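PDB 1RV9: conserved hypothetical protein NMB0706 from Neisseria meningitidis, which is of unknown function but belongs to the multi-copper polyphenol oxidoreductase (laccase-like) family and so may be an enzyme. Local coordinates for residues K29-T34 with E65-Q70; L49-G54 with E58-N63; A182-M187 with T192-I197; G144-T149 with A208-I213; A101-T106 with A151-P156. All coordinates share one frame; numbering follows the deposited sequence.

Interaction 1 (K29-T34 with E65-Q70); sequences KTLITT and EIVQQQ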
# COMPACT_ATOMS: atom_id res chain seq x y z
N LYS A 29 11.34 -10.39 -1.84
CA LYS A 29 10.22 -10.85 -2.64
C LYS A 29 8.99 -9.98 -2.42
O LYS A 29 8.77 -9.46 -1.33
CB LYS A 29 9.88 -12.29 -2.26
CG LYS A 29 11.04 -13.26 -2.37
CD LYS A 29 11.56 -13.34 -3.79
CE LYS A 29 12.65 -14.38 -3.92
NZ LYS A 29 13.13 -14.48 -5.32
N THR A 30 8.20 -9.83 -3.47
CA THR A 30 6.98 -9.05 -3.39
C THR A 30 5.83 -9.76 -4.08
O THR A 30 6.02 -10.60 -4.97
CB THR A 30 7.12 -7.65 -4.04
OG1 THR A 30 7.44 -7.80 -5.43
CG2 THR A 30 8.19 -6.84 -3.35
N LEU A 31 4.62 -9.44 -3.65
CA LEU A 31 3.43 -10.00 -4.26
C LEU A 31 2.40 -8.89 -4.26
O LEU A 31 1.99 -8.41 -3.21
CB LEU A 31 2.91 -11.20 -3.45
CG LEU A 31 1.76 -11.96 -4.12
CD1 LEU A 31 2.30 -12.70 -5.34
CD2 LEU A 31 1.14 -12.95 -3.15
N ILE A 32 2.02 -8.46 -5.46
CA ILE A 32 1.02 -7.42 -5.64
C ILE A 32 -0.19 -8.18 -6.16
O ILE A 32 -0.24 -8.53 -7.34
CB ILE A 32 1.48 -6.39 -6.69
CG1 ILE A 32 2.81 -5.77 -6.25
CG2 ILE A 32 0.41 -5.32 -6.88
CD1 ILE A 32 2.77 -5.06 -4.91
N THR A 33 -1.15 -8.46 -5.29
CA THR A 33 -2.31 -9.22 -5.73
C THR A 33 -3.29 -8.40 -6.56
O THR A 33 -3.31 -7.17 -6.49
CB THR A 33 -3.07 -9.85 -4.53
OG1 THR A 33 -3.80 -8.83 -3.83
CG2 THR A 33 -2.10 -10.51 -3.57
N THR A 34 -4.07 -9.10 -7.37
CA THR A 34 -5.08 -8.45 -8.19
C THR A 34 -6.40 -8.97 -7.64
O THR A 34 -6.41 -9.77 -6.70
CB THR A 34 -4.96 -8.85 -9.68
OG1 THR A 34 -5.25 -10.24 -9.84
CG2 THR A 34 -3.56 -8.56 -10.20
N GLU A 65 -5.85 -17.81 2.38
CA GLU A 65 -5.14 -19.08 2.31
C GLU A 65 -4.45 -19.19 0.96
O GLU A 65 -3.31 -19.64 0.87
CB GLU A 65 -6.12 -20.24 2.45
CG GLU A 65 -6.47 -20.58 3.87
CD GLU A 65 -7.41 -21.76 3.95
OE1 GLU A 65 -7.24 -22.71 3.16
OE2 GLU A 65 -8.31 -21.73 4.81
N ILE A 66 -5.16 -18.78 -0.09
CA ILE A 66 -4.63 -18.81 -1.44
C ILE A 66 -3.37 -17.95 -1.50
O ILE A 66 -2.38 -18.32 -2.13
CB ILE A 66 -5.67 -18.29 -2.46
CG1 ILE A 66 -6.83 -19.29 -2.56
CG2 ILE A 66 -5.03 -18.10 -3.82
CD1 ILE A 66 -7.98 -18.81 -3.42
N VAL A 67 -3.42 -16.80 -0.85
CA VAL A 67 -2.27 -15.90 -0.84
C VAL A 67 -1.12 -16.49 -0.03
O VAL A 67 0.04 -16.43 -0.46
CB VAL A 67 -2.64 -14.51 -0.27
CG1 VAL A 67 -1.38 -13.70 0.02
CG2 VAL A 67 -3.51 -13.77 -1.28
N GLN A 68 -1.42 -17.08 1.12
CA GLN A 68 -0.38 -17.67 1.95
C GLN A 68 0.35 -18.76 1.19
O GLN A 68 1.57 -18.89 1.30
CB GLN A 68 -0.97 -18.24 3.24
CG GLN A 68 0.09 -18.59 4.27
CD GLN A 68 -0.50 -19.17 5.54
OE1 GLN A 68 -0.89 -20.34 5.58
NE2 GLN A 68 -0.59 -18.35 6.57
N GLN A 69 -0.40 -19.54 0.41
CA GLN A 69 0.19 -20.61 -0.39
C GLN A 69 1.23 -20.03 -1.34
O GLN A 69 2.28 -20.64 -1.58
CB GLN A 69 -0.89 -21.33 -1.21
CG GLN A 69 -1.86 -22.15 -0.38
CD GLN A 69 -1.16 -23.26 0.39
OE1 GLN A 69 -0.50 -24.12 -0.19
NE2 GLN A 69 -1.30 -23.23 1.71
N GLN A 70 0.93 -18.86 -1.88
CA GLN A 70 1.84 -18.18 -2.80
C GLN A 70 3.06 -17.63 -2.08
O GLN A 70 4.18 -17.73 -2.57
CB GLN A 70 1.12 -17.03 -3.51
CG GLN A 70 0.14 -17.46 -4.59
CD GLN A 70 0.82 -18.17 -5.74
OE1 GLN A 70 1.82 -17.68 -6.28
NE2 GLN A 70 0.29 -19.32 -6.14
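L31 and T33 on one strand face Q70 and V67 on a helix that runs nearly antiparallel to it, the short axes lying 10.7 Å apart at 153° and the CA atoms of T33 and V67 8.3 Å apart. This is the outer helix-on-sheet layer of an alpha-beta-beta-alpha fold: helix 57-71 lies against one face of the mixed sheet that contains strand 28-33. Alternation along the strand separates the two faces. L31 and T33 point to the helix, whereas T30 and I32 touch L122 of strand 119-125, in the other sheet.

L31 makes the larger share of the contact. With CG anti to the backbone N (chi1 -173°), its CD2 methyl reaches V67 CG1 at 4.1 Å and lies equally far from Q70 CB. Q70 meets L31 through that CB; its chain is bent at chi2 and crosses L31 at about a right angle. T33 orients its two branches differently: OG1 takes a hydrogen bond with A249 N of the adjoining strand, and the CG2 methyl stands 4.2 Å from V67 CG2.

Interaction 2 (L49-G54 with E58-N63); sequences LGTHVG and EAVRRN. With SO4 (sulfate ion), chain B.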
# COMPACT_ATOMS: atom_id res chain seq x y z
N LEU A 49 -9.26 -9.82 0.19
CA LEU A 49 -8.50 -10.14 1.38
C LEU A 49 -8.93 -9.35 2.62
O LEU A 49 -8.38 -9.56 3.70
CB LEU A 49 -7.01 -9.91 1.11
CG LEU A 49 -6.46 -10.71 -0.06
CD1 LEU A 49 -5.07 -10.22 -0.42
CD2 LEU A 49 -6.43 -12.19 0.29
N GLY A 50 -9.90 -8.46 2.46
CA GLY A 50 -10.36 -7.65 3.59
C GLY A 50 -11.52 -8.25 4.36
O GLY A 50 -12.51 -8.69 3.77
N THR A 51 -11.41 -8.26 5.69
CA THR A 51 -12.45 -8.81 6.55
C THR A 51 -13.37 -7.72 7.09
O THR A 51 -14.30 -8.01 7.84
CB THR A 51 -11.84 -9.51 7.78
OG1 THR A 51 -11.11 -8.54 8.56
CG2 THR A 51 -10.90 -10.62 7.36
N HIS A 52 -13.12 -6.48 6.69
CA HIS A 52 -13.90 -5.34 7.16
C HIS A 52 -14.75 -4.67 6.08
O HIS A 52 -15.18 -3.53 6.26
CB HIS A 52 -12.94 -4.29 7.72
CG HIS A 52 -11.99 -3.73 6.69
ND1 HIS A 52 -11.09 -4.52 6.01
CD2 HIS A 52 -11.82 -2.47 6.23
CE1 HIS A 52 -10.41 -3.76 5.16
NE2 HIS A 52 -10.84 -2.52 5.27
N VAL A 53 -15.02 -5.38 4.99
CA VAL A 53 -15.80 -4.78 3.91
C VAL A 53 -17.16 -5.40 3.61
O VAL A 53 -17.79 -5.05 2.61
CB VAL A 53 -14.95 -4.71 2.62
CG1 VAL A 53 -13.73 -3.82 2.85
CG2 VAL A 53 -14.49 -6.11 2.21
N GLY A 54 -17.61 -6.31 4.47
CA GLY A 54 -18.92 -6.92 4.28
C GLY A 54 -19.00 -8.21 3.48
O GLY A 54 -20.10 -8.67 3.16
N GLU A 58 -15.92 -16.67 5.60
CA GLU A 58 -15.30 -17.91 5.15
C GLU A 58 -14.59 -17.71 3.82
O GLU A 58 -13.52 -18.28 3.59
CB GLU A 58 -16.34 -19.02 5.02
CG GLU A 58 -15.77 -20.31 4.44
CD GLU A 58 -16.84 -21.33 4.13
OE1 GLU A 58 -17.44 -21.89 5.07
OE2 GLU A 58 -17.08 -21.58 2.92
N ALA A 59 -15.19 -16.91 2.94
CA ALA A 59 -14.60 -16.64 1.63
C ALA A 59 -13.28 -15.91 1.79
O ALA A 59 -12.28 -16.25 1.15
CB ALA A 59 -15.56 -15.81 0.79
N VAL A 60 -13.26 -14.89 2.65
CA VAL A 60 -12.04 -14.12 2.89
C VAL A 60 -10.94 -15.02 3.44
O VAL A 60 -9.78 -14.90 3.06
CB VAL A 60 -12.28 -12.96 3.88
CG1 VAL A 60 -10.97 -12.24 4.16
CG2 VAL A 60 -13.31 -12.00 3.30
N ARG A 61 -11.31 -15.92 4.35
CA ARG A 61 -10.35 -16.84 4.94
C ARG A 61 -9.71 -17.68 3.84
O ARG A 61 -8.50 -17.91 3.84
CB ARG A 61 -11.05 -17.76 5.94
CG ARG A 61 -10.15 -18.78 6.61
CD ARG A 61 -10.83 -20.13 6.67
NE ARG A 61 -10.32 -21.04 5.66
CZ ARG A 61 -11.06 -21.84 4.90
NH1 ARG A 61 -12.38 -21.85 5.03
NH2 ARG A 61 -10.49 -22.65 4.01
N ARG A 62 -10.53 -18.13 2.89
CA ARG A 62 -10.03 -18.95 1.80
C ARG A 62 -9.11 -18.13 0.88
O ARG A 62 -8.07 -18.62 0.44
CB ARG A 62 -11.20 -19.53 1.01
CG ARG A 62 -12.12 -20.39 1.87
CD ARG A 62 -13.40 -20.75 1.14
NE ARG A 62 -13.15 -21.66 0.02
CZ ARG A 62 -13.87 -21.66 -1.10
NH1 ARG A 62 -14.87 -20.81 -1.25
NH2 ARG A 62 -13.59 -22.53 -2.07
N ASN A 63 -9.49 -16.88 0.61
CA ASN A 63 -8.66 -16.03 -0.25
C ASN A 63 -7.30 -15.79 0.41
O ASN A 63 -6.26 -15.78 -0.27
CB ASN A 63 -9.34 -14.69 -0.53
CG ASN A 63 -10.63 -14.85 -1.32
OD1 ASN A 63 -10.73 -15.71 -2.19
ND2 ASN A 63 -11.61 -14.01 -1.03
S SO4 B . -10.99 1.44 4.33
O1 SO4 B . -11.99 1.76 5.37
O2 SO4 B . -10.98 -0.02 4.09
O3 SO4 B . -11.34 2.14 3.08
O4 SO4 B . -9.66 1.86 4.78
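V60 presses both of its methyls against the turn that precedes its own helix. CG1 meets the T51 CG2 methyl at 3.6 Å, the two side chains crossing at about a right angle, and it also lies beside L49 O. CG2 comes within 3.4 Å of G50 O. The valine thus touches three consecutive loop residues, L49 to T51, and is packed against peptide oxygens as well as a methyl. L49 approaches a turn further along: its side chain sets off away from the helix, but the CD2 methyl returns to N63, 3.6 Å from N63 O and 3.9 Å from N63 CB.

The amide of N63 is satisfied by the loops around it. Its OD1 accepts from V39 N, and its ND2 bonds to N48 O and S40 OG, which holds the group at three points. L49 O accepts from R64 NE, on the same helix as V60.

Beyond the contact, H52 faces the other way. Its NE2 donates to O2 of a sulfate ion, probably picked up during crystallisation, at 2.8 Å and 143°, with O2 at the ring edge in plane, while V53 CG1 lies over the centre of one ring face. H82 NE2 and R247 NH2 also hydrogen-bond to the sulfate.

Within the fold, segment 49-54 lies in the connection between strand 28-33 and helix 57-71. L49 is tied by a backbone bond to R247, just ahead of strand 248-254, and packs onto V67 of the helix, while T51 touches R64 one turn after V60.

Interaction 3 (A182-M187 with T192-I197); sequences AFCTPM and TAFEGI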
# COMPACT_ATOMS: atom_id res chain seq x y z
N ALA A 182 -4.23 19.77 3.95
CA ALA A 182 -3.54 18.78 4.78
C ALA A 182 -2.13 18.53 4.28
O ALA A 182 -1.24 18.17 5.05
CB ALA A 182 -4.33 17.47 4.80
N PHE A 183 -1.93 18.71 2.98
CA PHE A 183 -0.62 18.50 2.36
C PHE A 183 0.13 19.80 2.10
O PHE A 183 1.27 19.97 2.54
CB PHE A 183 -0.78 17.77 1.03
CG PHE A 183 -1.09 16.31 1.16
CD1 PHE A 183 -0.08 15.39 1.39
CD2 PHE A 183 -2.40 15.85 1.01
CE1 PHE A 183 -0.37 14.03 1.48
CE2 PHE A 183 -2.69 14.50 1.09
CZ PHE A 183 -1.67 13.58 1.32
N CYS A 184 -0.52 20.71 1.38
CA CYS A 184 0.10 21.97 0.97
C CYS A 184 0.36 23.07 1.99
O CYS A 184 1.21 23.93 1.75
CB CYS A 184 -0.67 22.54 -0.21
SG CYS A 184 -0.83 21.35 -1.55
N THR A 185 -0.36 23.08 3.10
CA THR A 185 -0.11 24.12 4.09
C THR A 185 1.24 23.82 4.75
O THR A 185 2.12 24.69 4.80
CB THR A 185 -1.24 24.18 5.15
OG1 THR A 185 -2.44 24.64 4.52
CG2 THR A 185 -0.87 25.15 6.27
N PRO A 186 1.44 22.59 5.24
CA PRO A 186 2.72 22.25 5.87
C PRO A 186 3.83 21.93 4.86
O PRO A 186 5.02 21.99 5.20
CB PRO A 186 2.36 21.05 6.75
CG PRO A 186 1.29 20.38 5.96
CD PRO A 186 0.43 21.54 5.52
N MET A 187 3.45 21.60 3.63
CA MET A 187 4.41 21.27 2.58
C MET A 187 3.96 21.92 1.26
O MET A 187 3.35 21.28 0.41
CB MET A 187 4.50 19.75 2.42
CG MET A 187 5.37 19.28 1.27
SD MET A 187 5.42 17.47 1.15
CE MET A 187 7.15 17.18 1.30
N THR A 192 2.21 20.98 -6.37
CA THR A 192 2.51 20.49 -7.71
C THR A 192 1.82 19.16 -7.98
O THR A 192 1.70 18.74 -9.14
CB THR A 192 4.03 20.29 -7.90
OG1 THR A 192 4.52 19.37 -6.92
CG2 THR A 192 4.77 21.62 -7.75
N ALA A 193 1.35 18.51 -6.92
CA ALA A 193 0.67 17.22 -7.05
C ALA A 193 -0.86 17.35 -7.07
O ALA A 193 -1.57 16.34 -7.04
CB ALA A 193 1.11 16.29 -5.92
N PHE A 194 -1.35 18.58 -7.09
CA PHE A 194 -2.78 18.84 -7.15
C PHE A 194 -3.08 19.71 -8.36
O PHE A 194 -2.31 20.63 -8.67
CB PHE A 194 -3.27 19.60 -5.90
CG PHE A 194 -3.26 18.79 -4.64
CD1 PHE A 194 -2.11 18.67 -3.88
CD2 PHE A 194 -4.42 18.14 -4.22
CE1 PHE A 194 -2.11 17.93 -2.70
CE2 PHE A 194 -4.43 17.39 -3.04
CZ PHE A 194 -3.27 17.28 -2.28
N GLU A 195 -4.18 19.43 -9.04
CA GLU A 195 -4.57 20.23 -10.19
C GLU A 195 -5.99 20.73 -9.96
O GLU A 195 -6.92 19.95 -9.80
CB GLU A 195 -4.53 19.42 -11.48
CG GLU A 195 -5.12 20.18 -12.66
CD GLU A 195 -5.21 19.35 -13.93
OE1 GLU A 195 -5.10 18.11 -13.84
OE2 GLU A 195 -5.40 19.94 -15.01
N GLY A 196 -6.14 22.05 -9.92
CA GLY A 196 -7.45 22.62 -9.71
C GLY A 196 -8.33 22.36 -10.91
O GLY A 196 -7.89 22.52 -12.05
N ILE A 197 -9.56 21.92 -10.67
CA ILE A 197 -10.49 21.64 -11.76
C ILE A 197 -11.76 22.46 -11.57
O ILE A 197 -12.81 22.16 -12.16
CB ILE A 197 -10.84 20.13 -11.83
CG1 ILE A 197 -11.47 19.67 -10.52
CG2 ILE A 197 -9.58 19.33 -12.12
CD1 ILE A 197 -11.89 18.21 -10.52
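F194 extends its ring from the start of strand 194-198 towards the end of helix 177-184, where C184 and F183 receive it. Beyond CB and CG, the side of the ring formed by CD1, CE1 and CZ faces that helix. CD1 is the first atom to touch, 3.8 Å from C184 SG. CE1 follows, sharing the same sulfur and lying 4.0 Å from F183 CB. At the tip, CZ meets F183 CD2 at 3.7 Å, and that carbon sits at the edge of the F194 ring, close to its plane.

The two phenylalanine rings neither stack nor form an edge-to-face pair: their planes are inclined at 52°, with centroids 5.9 Å apart. The cysteine sulfur is likewise oblique, 4.5 Å from the F194 centroid and 48° off the ring normal, a Cys sulfur-aromatic contact.

Other groups surround the same ring. F180, one helical turn before C184, makes an edge-to-face pair with it, and F202 and A204 of the adjacent antiparallel strand also touch it; F183 in turn rests on L141 and A142.

Because the contact consists of carbon and a polarisable sulfur alone, all three of its residues being buried, dispersion and the exclusion of water probably supply most of its stability.

Interaction 4 (G144-T149 with A208-I213); sequences GVLQNT and ALARLI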
# COMPACT_ATOMS: atom_id res chain seq x y z
N GLY A 144 2.22 11.39 7.86
CA GLY A 144 3.59 10.96 8.05
C GLY A 144 3.82 9.46 8.21
O GLY A 144 4.81 9.05 8.80
N VAL A 145 2.92 8.64 7.67
CA VAL A 145 3.10 7.19 7.80
C VAL A 145 4.38 6.73 7.09
O VAL A 145 5.05 5.81 7.57
CB VAL A 145 1.88 6.41 7.25
CG1 VAL A 145 1.76 6.58 5.75
CG2 VAL A 145 2.00 4.92 7.63
N LEU A 146 4.72 7.36 5.97
CA LEU A 146 5.92 6.96 5.25
C LEU A 146 7.18 7.32 6.04
O LEU A 146 8.10 6.51 6.15
CB LEU A 146 5.96 7.60 3.85
CG LEU A 146 4.81 7.20 2.92
CD1 LEU A 146 5.09 7.70 1.51
CD2 LEU A 146 4.63 5.69 2.89
N GLN A 147 7.21 8.53 6.59
CA GLN A 147 8.36 8.96 7.37
C GLN A 147 8.56 8.05 8.58
O GLN A 147 9.69 7.69 8.91
CB GLN A 147 8.19 10.41 7.85
CG GLN A 147 8.16 11.45 6.73
CD GLN A 147 6.75 11.76 6.25
OE1 GLN A 147 5.97 10.86 5.95
NE2 GLN A 147 6.42 13.04 6.18
N ASN A 148 7.47 7.66 9.24
CA ASN A 148 7.57 6.78 10.40
C ASN A 148 8.04 5.38 10.00
O ASN A 148 8.77 4.73 10.75
CB ASN A 148 6.22 6.67 11.12
CG ASN A 148 5.80 7.98 11.76
OD1 ASN A 148 6.62 8.88 11.95
ND2 ASN A 148 4.52 8.09 12.10
N THR A 149 7.63 4.92 8.82
CA THR A 149 8.04 3.60 8.36
C THR A 149 9.54 3.61 8.07
O THR A 149 10.27 2.71 8.48
CB THR A 149 7.28 3.21 7.08
OG1 THR A 149 5.87 3.15 7.38
CG2 THR A 149 7.74 1.84 6.57
N ALA A 208 2.60 11.25 -7.06
CA ALA A 208 3.45 12.44 -7.02
C ALA A 208 3.65 12.90 -5.58
O ALA A 208 4.74 13.32 -5.20
CB ALA A 208 2.83 13.55 -7.85
N LEU A 209 2.59 12.84 -4.78
CA LEU A 209 2.69 13.25 -3.38
C LEU A 209 3.66 12.32 -2.66
O LEU A 209 4.50 12.78 -1.89
CB LEU A 209 1.31 13.20 -2.70
CG LEU A 209 0.33 14.32 -3.06
CD1 LEU A 209 -1.06 13.99 -2.51
CD2 LEU A 209 0.82 15.65 -2.50
N ALA A 210 3.55 11.03 -2.92
CA ALA A 210 4.44 10.06 -2.28
C ALA A 210 5.88 10.28 -2.71
O ALA A 210 6.79 10.22 -1.89
CB ALA A 210 4.00 8.64 -2.60
N ARG A 211 6.10 10.53 -4.00
CA ARG A 211 7.46 10.76 -4.49
C ARG A 211 8.09 11.98 -3.83
O ARG A 211 9.27 11.96 -3.48
CB ARG A 211 7.48 10.94 -6.01
CG ARG A 211 7.11 9.69 -6.80
CD ARG A 211 7.56 9.79 -8.25
NE ARG A 211 6.96 8.74 -9.07
CZ ARG A 211 5.70 8.76 -9.50
NH1 ARG A 211 4.91 9.77 -9.19
NH2 ARG A 211 5.23 7.75 -10.23
N LEU A 212 7.30 13.03 -3.66
CA LEU A 212 7.79 14.26 -3.02
C LEU A 212 8.20 13.97 -1.59
O LEU A 212 9.29 14.35 -1.15
CB LEU A 212 6.70 15.33 -3.02
CG LEU A 212 6.48 16.18 -4.27
CD1 LEU A 212 5.24 17.05 -4.09
CD2 LEU A 212 7.71 17.04 -4.52
N ILE A 213 7.32 13.31 -0.85
CA ILE A 213 7.57 12.98 0.54
C ILE A 213 8.77 12.05 0.69
O ILE A 213 9.64 12.27 1.53
CB ILE A 213 6.30 12.35 1.18
CG1 ILE A 213 5.21 13.42 1.27
CG2 ILE A 213 6.62 11.77 2.55
CD1 ILE A 213 3.83 12.88 1.62
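I213 sets its CG2 methyl over the flat of the Q147 amide, nearly equidistant from OE1 (3.6 Å), CD (3.7 Å) and NE2. The glutamine begins off to one side and bends at chi2 (92°), which brings the amide back across the isoleucine at about a right angle. The same methyl lies 4.4 Å from L146 CB, and L146 CD1 touches A210 CB at a similar distance. Helices 145-153 and 206-217 therefore meet through a few side-chain atoms, their short axes 11.0 Å apart at 41°.

The next shell fills the space round these residues. L141 of helix 138-143 touches L146, L209 and I213, joining three helices, while L146 also rests on V121 and F123 of the sheet beneath and A210 on L119. Q147, which is partly exposed, continues onto R216 and E217.

G144 ends helix 138-143 in a Schellman motif with positive phi and is the N-cap of helix 145-153, so a single residue separates the two helices. Further on, V145 O accepts from T149 N and also from T149 OG1 (2.8 Å), the two donors arriving from opposite faces of its plane; the hydroxyl thus bonds back into its own helix.

The interface itself is apolar apart from the amide, and there the methyl lies over the face of the whole group, oxygen, carbon and nitrogen together. This is packing without a hydrogen bond, and dispersion and burial probably dominate.

Interaction 5 (A101-T106 with A151-P156); sequences ASVDDT and AAMKVP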
# COMPACT_ATOMS: atom_id res chain seq x y z
N ALA A 101 1.21 0.22 8.99
CA ALA A 101 2.49 -0.08 8.36
C ALA A 101 3.22 -1.09 9.22
O ALA A 101 2.99 -1.17 10.43
CB ALA A 101 3.34 1.18 8.21
N SER A 102 4.08 -1.89 8.60
CA SER A 102 4.86 -2.86 9.35
C SER A 102 6.24 -2.99 8.73
O SER A 102 6.44 -2.71 7.54
CB SER A 102 4.16 -4.23 9.41
OG SER A 102 4.23 -4.92 8.18
N VAL A 103 7.20 -3.39 9.55
CA VAL A 103 8.58 -3.57 9.11
C VAL A 103 9.07 -4.94 9.54
O VAL A 103 8.52 -5.55 10.46
CB VAL A 103 9.51 -2.50 9.74
CG1 VAL A 103 9.04 -1.11 9.35
CG2 VAL A 103 9.51 -2.63 11.25
N ASP A 104 10.10 -5.44 8.86
CA ASP A 104 10.69 -6.73 9.21
C ASP A 104 12.11 -6.89 8.71
O ASP A 104 12.46 -6.38 7.65
CB ASP A 104 9.86 -7.89 8.65
CG ASP A 104 10.47 -9.23 8.99
OD1 ASP A 104 10.99 -9.92 8.08
OD2 ASP A 104 10.46 -9.58 10.19
N ASP A 105 12.91 -7.61 9.48
CA ASP A 105 14.30 -7.89 9.12
C ASP A 105 14.65 -9.33 9.50
O ASP A 105 15.82 -9.69 9.61
CB ASP A 105 15.24 -6.91 9.84
CG ASP A 105 15.31 -7.16 11.34
OD1 ASP A 105 14.40 -7.82 11.89
OD2 ASP A 105 16.27 -6.67 11.97
N THR A 106 13.62 -10.15 9.67
CA THR A 106 13.80 -11.55 10.07
C THR A 106 13.55 -12.58 8.98
O THR A 106 14.13 -13.67 9.00
CB THR A 106 12.87 -11.91 11.24
OG1 THR A 106 11.51 -11.96 10.78
CG2 THR A 106 12.99 -10.89 12.36
N ALA A 151 11.80 5.50 9.34
CA ALA A 151 12.52 5.55 10.61
C ALA A 151 12.58 4.19 11.28
O ALA A 151 13.63 3.80 11.82
CB ALA A 151 11.85 6.56 11.54
N ALA A 152 11.47 3.46 11.25
CA ALA A 152 11.40 2.15 11.89
C ALA A 152 12.30 1.10 11.25
O ALA A 152 12.68 0.13 11.90
CB ALA A 152 9.96 1.67 11.91
N MET A 153 12.64 1.29 9.98
CA MET A 153 13.49 0.33 9.27
C MET A 153 14.94 0.37 9.72
O MET A 153 15.66 -0.62 9.60
CB MET A 153 13.41 0.58 7.77
CG MET A 153 12.05 0.24 7.18
SD MET A 153 12.01 0.47 5.40
CE MET A 153 12.91 -0.99 4.87
N LYS A 154 15.36 1.52 10.23
CA LYS A 154 16.72 1.70 10.72
C LYS A 154 17.83 1.41 9.71
O LYS A 154 18.87 0.86 10.06
CB LYS A 154 16.95 0.85 11.97
CG LYS A 154 16.07 1.22 13.13
CD LYS A 154 16.52 0.49 14.39
CE LYS A 154 15.61 0.78 15.57
NZ LYS A 154 14.26 0.19 15.39
N VAL A 155 17.59 1.78 8.46
CA VAL A 155 18.60 1.61 7.43
C VAL A 155 18.75 2.97 6.77
O VAL A 155 17.81 3.77 6.76
CB VAL A 155 18.19 0.54 6.38
CG1 VAL A 155 18.40 -0.86 6.96
CG2 VAL A 155 16.74 0.72 5.98
N PRO A 156 19.93 3.27 6.22
CA PRO A 156 20.16 4.56 5.56
C PRO A 156 19.15 4.84 4.45
O PRO A 156 18.98 4.03 3.55
CB PRO A 156 21.57 4.42 5.01
CG PRO A 156 22.22 3.49 5.99
CD PRO A 156 21.15 2.44 6.19
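V103 meets A152 and M153 without any flat group between them; the planar group beside the contact is the D104 carboxylate, whose side chain leaves the strand on the side away from the helix. The T106 hydroxyl donates to D104 OD2 at 2.7 Å, on the syn lone pair, the side of the other oxygen. T106 N makes weak bonds to both carboxylate oxygens, and OD1 also accepts from G107 N. The hydroxyl in turn bonds to K108 N, so this aspartate and threonine hold the turn that follows strand 101-104.

Across the contact, one methyl of V103 does the touching. At chi1 -59° its CG1 lies anti to the carbonyl carbon and projects to the end of helix 145-153, 3.9 Å from A152 CB and equally far from M153 CG. A152 presents its CB directly, whereas M153 passes obliquely with the middle of its chain, then bends at chi3 before its terminal methyl.

The contact joins the second strand of the six-stranded mixed sheet to the last turn of a helix packed on its face. V86 of strand 86-88 touches both V103 and A152, and A132 of strand 131-136 touches V103 and M153, so neighbouring strands flank the valine. The helix ends here, K154 leaving it with positive phi.

Aliphatic groups alone meet across the interface, which implies that van der Waals packing and exclusion of water hold it, while D104, pointing away from the helix, spends its polar end on T106 and G107.

In the fold
Interactions 1 and 2 come first along the chain and share helix 57-71. They touch where V67 CG2 meets L49 CD2 at 3.7 Å, so the helix joins its sheet and its preceding loop in one continuous layer. Interaction 5 opens next and alternates with interaction 4; both use helix 145-153, the first tying it to strand 101-104 and the second to helix 206-217. Interaction 3 falls between the two segments of interaction 4 and abuts it through L209, with centres 14 Å apart. Interactions 1 and 4 lie 25 Å apart between centres, on opposite sides of the chain's centre: helix 57-71 backs the sheet of strand 28-33 and helix 145-153 the six-stranded sheet, consistent with an alpha-beta-beta-alpha fold.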